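Pentalenene synthase (Streptomyces chartreusis NRRL 3882, PDB 6Q4S) probably converts (2E,6E)-farnesyl diphosphate, with magnesium as cofactor, into the bicyclic sesquiterpene alcohol 7-epi-alpha-eudesmol through a 1,10-cyclization. Local coordinates at residues E20-R25 and D65-M70; E209-L214 and L271-R276. One frame throughout, in Å; residues are numbered along the deposited sequence.

Contact 1 (E20-R25 and D65-M70)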
loop_
_atom_site.group_PDB
_atom_site.type_symbol
_atom_site.label_atom_id
_atom_site.label_comp_id
_atom_site.label_asym_id
_atom_site.label_seq_id
_atom_site.Cartn_x
_atom_site.Cartn_y
_atom_site.Cartn_z
ATOM N N GLU A 20 -23.186 20.573 12.379
ATOM C CA GLU A 20 -23.564 20.479 13.811
ATOM C C GLU A 20 -24.054 19.085 14.210
ATOM O O GLU A 20 -23.716 18.592 15.291
ATOM C CB GLU A 20 -24.562 21.610 14.264
ATOM C CG GLU A 20 -24.004 23.040 14.172
ATOM C CD GLU A 20 -22.643 23.273 14.907
ATOM O OE1 GLU A 20 -22.347 22.627 15.944
ATOM O OE2 GLU A 20 -21.821 24.124 14.460
ATOM N N TYR A 21 -24.804 18.434 13.331
ATOM C CA TYR A 21 -25.300 17.059 13.623
ATOM C C TYR A 21 -24.077 16.111 13.913
ATOM O O TYR A 21 -24.004 15.418 14.941
ATOM C CB TYR A 21 -26.089 16.549 12.387
ATOM C CG TYR A 21 -26.388 15.083 12.446
ATOM C CD1 TYR A 21 -27.477 14.605 13.174
ATOM C CD2 TYR A 21 -25.535 14.154 11.835
ATOM C CE1 TYR A 21 -27.748 13.241 13.230
ATOM C CE2 TYR A 21 -25.783 12.789 11.919
ATOM C CZ TYR A 21 -26.892 12.344 12.635
ATOM O OH TYR A 21 -27.133 10.997 12.698
ATOM N N ALA A 22 -23.120 16.148 13.005
ATOM C CA ALA A 22 -21.928 15.242 13.075
ATOM C C ALA A 22 -20.912 15.621 14.106
ATOM O O ALA A 22 -20.369 14.740 14.828
ATOM C CB ALA A 22 -21.326 15.123 11.714
ATOM N N ARG A 23 -20.673 16.924 14.283
ATOM C CA ARG A 23 -19.823 17.421 15.385
ATOM C C ARG A 23 -20.242 16.828 16.701
ATOM O O ARG A 23 -19.429 16.379 17.483
ATOM C CB ARG A 23 -19.855 18.981 15.501
ATOM C CG ARG A 23 -18.827 19.591 16.423
ATOM C CD ARG A 23 -19.252 20.909 17.071
ATOM N NE ARG A 23 -19.548 21.906 16.065
ATOM C CZ ARG A 23 -18.613 22.608 15.428
ATOM N NH1 ARG A 23 -17.323 22.384 15.649
ATOM N NH2 ARG A 23 -18.961 23.505 14.531
ATOM N N ALA A 24 -21.535 16.878 16.989
ATOM C CA ALA A 24 -22.016 16.394 18.260
ATOM C C ALA A 24 -21.722 14.899 18.473
ATOM O O ALA A 24 -21.251 14.516 19.510
ATOM C CB ALA A 24 -23.541 16.672 18.394
ATOM N N ARG A 25 -21.986 14.083 17.489
ATOM C CA ARG A 25 -21.638 12.648 17.594
ATOM C C ARG A 25 -20.120 12.405 17.688
ATOM O O ARG A 25 -19.636 11.498 18.408
ATOM C CB ARG A 25 -22.210 11.920 16.390
ATOM C CG ARG A 25 -23.730 11.880 16.412
ATOM C CD ARG A 25 -24.277 11.143 15.221
ATOM N NE ARG A 25 -25.443 10.334 15.567
ATOM C CZ ARG A 25 -26.671 10.810 15.824
ATOM N NH1 ARG A 25 -26.934 12.124 15.786
ATOM N NH2 ARG A 25 -27.658 9.957 16.132
ATOM N N ASP A 65 -21.816 9.436 7.279
ATOM C CA ASP A 65 -20.452 9.437 6.723
ATOM C C ASP A 65 -19.675 10.693 7.122
ATOM O O ASP A 65 -18.470 10.630 7.332
ATOM C CB ASP A 65 -20.505 9.331 5.224
ATOM C CG ASP A 65 -20.946 7.951 4.750
ATOM O OD1 ASP A 65 -20.881 6.966 5.525
ATOM O OD2 ASP A 65 -21.208 7.805 3.542
ATOM N N MET A 66 -20.366 11.798 7.350
ATOM C CA MET A 66 -19.700 12.988 7.873
ATOM C C MET A 66 -19.160 12.704 9.253
ATOM O O MET A 66 -18.022 13.101 9.596
ATOM C CB MET A 66 -20.624 14.217 7.881
ATOM C CG MET A 66 -19.957 15.493 8.357
ATOM S SD MET A 66 -18.409 15.994 7.516
ATOM C CE MET A 66 -19.063 16.217 5.931
ATOM N N VAL A 67 -19.915 11.944 10.048
ATOM C CA VAL A 67 -19.409 11.529 11.351
ATOM C C VAL A 67 -18.068 10.674 11.256
ATOM O O VAL A 67 -17.140 10.957 11.963
ATOM C CB VAL A 67 -20.432 10.710 12.177
ATOM C CG1 VAL A 67 -19.806 10.393 13.544
ATOM C CG2 VAL A 67 -21.713 11.542 12.413
ATOM N N VAL A 68 -18.062 9.690 10.376
ATOM C CA VAL A 68 -16.911 8.808 10.144
ATOM C C VAL A 68 -15.728 9.682 9.685
ATOM O O VAL A 68 -14.618 9.528 10.186
ATOM C CB VAL A 68 -17.280 7.774 9.074
ATOM C CG1 VAL A 68 -16.044 6.984 8.573
ATOM C CG2 VAL A 68 -18.303 6.809 9.631
ATOM N N LEU A 69 -15.990 10.633 8.788
ATOM C CA LEU A 69 -14.936 11.549 8.317
ATOM C C LEU A 69 -14.335 12.429 9.404
ATOM O O LEU A 69 -13.110 12.559 9.481
ATOM C CB LEU A 69 -15.349 12.307 7.075
ATOM C CG LEU A 69 -15.559 11.461 5.830
ATOM C CD1 LEU A 69 -16.527 12.155 4.892
ATOM C CD2 LEU A 69 -14.279 11.018 5.084
ATOM N N MET A 70 -15.153 12.990 10.286
ATOM C CA MET A 70 -14.653 13.733 11.398
ATOM C C MET A 70 -13.867 12.841 12.340
ATOM O O MET A 70 -12.834 13.248 12.892
ATOM C CB MET A 70 -15.750 14.412 12.193
ATOM C CG MET A 70 -16.550 15.419 11.341
ATOM S SD MET A 70 -17.849 16.157 12.365
ATOM C CE MET A 70 -18.306 17.440 11.184
#

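Contact 2 (E209-L214 and L271-R276)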
loop_
_atom_site.group_PDB
_atom_site.type_symbol
_atom_site.label_atom_id
_atom_site.label_comp_id
_atom_site.label_asym_id
_atom_site.label_seq_id
_atom_site.Cartn_x
_atom_site.Cartn_y
_atom_site.Cartn_z
ATOM N N GLU A 209 -1.925 12.890 -11.999
ATOM C CA GLU A 209 -0.891 12.617 -11.004
ATOM C C GLU A 209 -0.214 13.909 -10.605
ATOM O O GLU A 209 0.027 14.153 -9.426
ATOM C CB GLU A 209 0.212 11.681 -11.485
ATOM C CG GLU A 209 -0.272 10.268 -11.641
ATOM C CD GLU A 209 0.837 9.246 -11.710
ATOM O OE1 GLU A 209 2.048 9.602 -11.825
ATOM O OE2 GLU A 209 0.463 8.055 -11.652
ATOM N N ARG A 210 0.094 14.732 -11.605
ATOM C CA ARG A 210 0.651 16.051 -11.314
ATOM C C ARG A 210 -0.290 16.992 -10.561
ATOM O O ARG A 210 0.130 17.757 -9.699
ATOM C CB ARG A 210 1.149 16.647 -12.659
ATOM C CG ARG A 210 1.804 17.977 -12.558
ATOM C CD ARG A 210 3.108 17.886 -11.853
ATOM N NE ARG A 210 3.789 19.173 -11.911
ATOM C CZ ARG A 210 4.819 19.508 -11.136
ATOM N NH1 ARG A 210 5.333 18.679 -10.209
ATOM N NH2 ARG A 210 5.333 20.700 -11.271
ATOM N N MET A 211 -1.583 16.973 -10.879
ATOM C CA MET A 211 -2.536 17.779 -10.156
ATOM C C MET A 211 -2.584 17.494 -8.650
ATOM O O MET A 211 -2.677 18.408 -7.861
ATOM C CB MET A 211 -3.936 17.643 -10.743
ATOM C CG MET A 211 -4.065 18.391 -12.054
ATOM S SD MET A 211 -5.609 18.068 -12.938
ATOM C CE MET A 211 -6.895 18.816 -11.957
ATOM N N ARG A 212 -2.518 16.213 -8.285
ATOM C CA ARG A 212 -2.500 15.796 -6.899
ATOM C C ARG A 212 -1.232 16.297 -6.195
ATOM O O ARG A 212 -1.290 16.787 -5.060
ATOM C CB ARG A 212 -2.606 14.255 -6.823
ATOM C CG ARG A 212 -3.973 13.723 -7.261
ATOM C CD ARG A 212 -3.999 12.242 -7.656
ATOM N NE ARG A 212 -3.639 11.301 -6.585
ATOM C CZ ARG A 212 -4.458 10.809 -5.648
ATOM N NH1 ARG A 212 -5.726 11.168 -5.585
ATOM N NH2 ARG A 212 -3.998 9.910 -4.769
ATOM N N ASP A 213 -0.101 16.158 -6.870
ATOM C CA ASP A 213 1.160 16.684 -6.344
ATOM C C ASP A 213 1.134 18.192 -6.150
ATOM O O ASP A 213 1.540 18.670 -5.077
ATOM C CB ASP A 213 2.308 16.350 -7.246
ATOM C CG ASP A 213 2.738 14.907 -7.159
ATOM O OD1 ASP A 213 2.468 14.162 -6.165
ATOM O OD2 ASP A 213 3.455 14.539 -8.095
ATOM N N LEU A 214 0.623 18.933 -7.122
ATOM C CA LEU A 214 0.500 20.420 -6.923
ATOM C C LEU A 214 -0.502 20.837 -5.862
ATOM O O LEU A 214 -0.289 21.800 -5.128
ATOM C CB LEU A 214 0.143 21.101 -8.229
ATOM C CG LEU A 214 1.189 20.976 -9.328
ATOM C CD1 LEU A 214 0.592 21.290 -10.668
ATOM C CD2 LEU A 214 2.405 21.901 -9.101
ATOM N N LEU A 271 -4.052 25.218 -11.858
ATOM C CA LEU A 271 -5.105 25.764 -12.707
ATOM C C LEU A 271 -4.920 25.507 -14.209
ATOM O O LEU A 271 -5.918 25.236 -14.901
ATOM C CB LEU A 271 -5.313 27.234 -12.416
ATOM C CG LEU A 271 -5.777 27.527 -11.001
ATOM C CD1 LEU A 271 -5.793 29.033 -10.729
ATOM C CD2 LEU A 271 -7.151 26.901 -10.701
ATOM N N GLU A 272 -3.683 25.544 -14.712
ATOM C CA GLU A 272 -3.400 25.177 -16.134
ATOM C C GLU A 272 -3.726 23.705 -16.420
ATOM O O GLU A 272 -4.208 23.349 -17.513
ATOM C CB GLU A 272 -1.931 25.399 -16.535
ATOM C CG GLU A 272 -1.460 26.855 -16.664
ATOM C CD GLU A 272 0.081 27.076 -16.577
ATOM O OE1 GLU A 272 0.903 26.113 -16.624
ATOM O OE2 GLU A 272 0.490 28.264 -16.452
ATOM N N LEU A 273 -3.405 22.824 -15.481
ATOM C CA LEU A 273 -3.682 21.386 -15.709
ATOM C C LEU A 273 -5.194 21.166 -15.605
ATOM O O LEU A 273 -5.780 20.398 -16.370
ATOM C CB LEU A 273 -2.870 20.510 -14.757
ATOM C CG LEU A 273 -1.384 20.530 -15.017
ATOM C CD1 LEU A 273 -0.620 19.892 -13.879
ATOM C CD2 LEU A 273 -1.085 19.809 -16.294
ATOM N N GLN A 274 -5.850 21.850 -14.697
ATOM C CA GLN A 274 -7.311 21.803 -14.672
ATOM C C GLN A 274 -7.979 22.059 -16.046
ATOM O O GLN A 274 -8.913 21.362 -16.431
ATOM C CB GLN A 274 -7.878 22.779 -13.680
ATOM C CG GLN A 274 -8.554 22.180 -12.499
ATOM C CD GLN A 274 -9.273 23.183 -11.644
ATOM O OE1 GLN A 274 -9.605 24.323 -12.078
ATOM N NE2 GLN A 274 -9.617 22.752 -10.445
ATOM N N GLU A 275 -7.505 23.058 -16.783
ATOM C CA GLU A 275 -8.074 23.352 -18.118
ATOM C C GLU A 275 -7.731 22.255 -19.138
ATOM O O GLU A 275 -8.390 22.128 -20.176
ATOM C CB GLU A 275 -7.639 24.768 -18.589
ATOM C CG GLU A 275 -8.403 25.886 -17.855
ATOM C CD GLU A 275 -7.580 27.160 -17.551
ATOM O OE1 GLU A 275 -6.877 27.691 -18.453
ATOM O OE2 GLU A 275 -7.655 27.663 -16.397
ATOM N N ARG A 276 -6.722 21.447 -18.850
ATOM C CA ARG A 276 -6.367 20.339 -19.749
ATOM C C ARG A 276 -7.165 19.018 -19.537
ATOM O O ARG A 276 -7.040 18.083 -20.317
ATOM C CB ARG A 276 -4.872 20.091 -19.628
ATOM C CG ARG A 276 -4.181 20.016 -20.968
ATOM C CD ARG A 276 -2.725 19.637 -20.781
ATOM N NE ARG A 276 -1.971 20.765 -20.254
ATOM C CZ ARG A 276 -0.717 20.696 -19.798
ATOM N NH1 ARG A 276 -0.058 19.527 -19.763
ATOM N NH2 ARG A 276 -0.120 21.808 -19.348
#

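Contact 1 (E20-R25 and D65-M70)
The methyl group of Ala22 sits on the second helix between Met66, Val67 and Met70, a close helix-helix crossing at an alanine, within the all-helical class I terpene synthase fold. The small Ala22 side chain is consistent with the close approach: the axes of segments 20-25 and 65-70 come to 8.6 Å and cross at -51°, and Ala22 CA lies 4.8 Å from Val67 CA. Ala22 CB meets Met66 CG at 3.6 Å, and Val67 CG2 arrives from the next position along the helix. Met66 touches with its first carbons alone: a bend at chi2 (54°) turns SD off the extended course, and a further bend at chi3 sets CE. The Met66 side chain also packs on Ser16, Ala61 and Ala54. Met70 instead runs extended beyond CG, and its thioether comes up against the backbone of the first helix, SD lying 3.5 Å from Arg23 N and CE 3.8 Å from Ala22 CB. An alanine in place of Met70 would probably open a gap beside the Ala22-Arg23 peptide, where SD and CE now pack. Pro51 and Ala54 of helix 50-57 also neighbour the Met70 side chain. Farther out, Val67 CG2 also touches the aliphatic part of Arg25, 3.8 Å from its CD, the two side chains crossing obliquely, and lies near the ring of Tyr21.

The polar ends are arranged around this apolar centre. Tyr21 OH stands 3.1 Å above the guanidinium plane of Arg25, over its centre, and makes a weak hydrogen bond to Asp64. Arg23 leaves its helix pointing away from 65-70; NH1 forms a salt bridge with Asp49, while NE and NH2 grip Glu20 side-on, NE to OE1 at 2.9 Å, on the syn side of the carboxylate but 34° out of its plane.

Contact 2 (E209-L214 and L271-R276)
Leu273 reaches across to Arg210, Met211 and Leu214, joining two nearly antiparallel helices of the all-helical terpene synthase fold. The axes of segments 209-214 and 271-276 lie 9.8 Å apart at their closest and cross at -152°, a spacing bridged by the side chains of Leu273 and Met211. Leu273 has CG anti to its carbonyl carbon. Its CD1 does most of the reaching: it touches Arg210 CG at 3.4 Å and Leu214 CD1 at 3.7 Å, the two leucines crossing at about a right angle. Arg210 presents its aliphatic part to this methyl. A bend at chi2 (69°) then turns CD off the extended course, and the guanidinium lies with one face against Leu214 CD2 of its own helix, while NH2 forms a salt bridge with Glu269 of helix 252-284. Charge is thus paired at the border of the apolar contact.

Met211 slides past Leu273 in the opposite direction, its CG 3.6 Å from Leu273 CB. Its chain is straight at chi2 and bent at chi3 (69°), which places CE 3.8 Å from Gln274 CG, the two side chains crossing at about a right angle. Val298 of helix 288-313 packs on both Met211 and Gln274. Within 271-276, Leu273 CD2 lies 3.5 Å above the guanidinium plane of Arg276, offset toward its rim.

Overall arrangement
The two contacts come in series along the chain: contact 1 joins helices 19-32 and 63-79 and is complete before helix 206-228 meets helix 252-284 in contact 2. They share no helix; their centres are about 31 Å apart and their nearest atoms about 14 Å, with no touch between them. The centres lie about 18 Å and about 17 Å from the centre of the chain. Both are apolar helix crossings, yet one is close and oblique, the other wider and nearly antiparallel. Each ties its own pair of helices, in separate parts of the bundle, away from the aspartate-rich motif and other sites that probably bind magnesium and substrate.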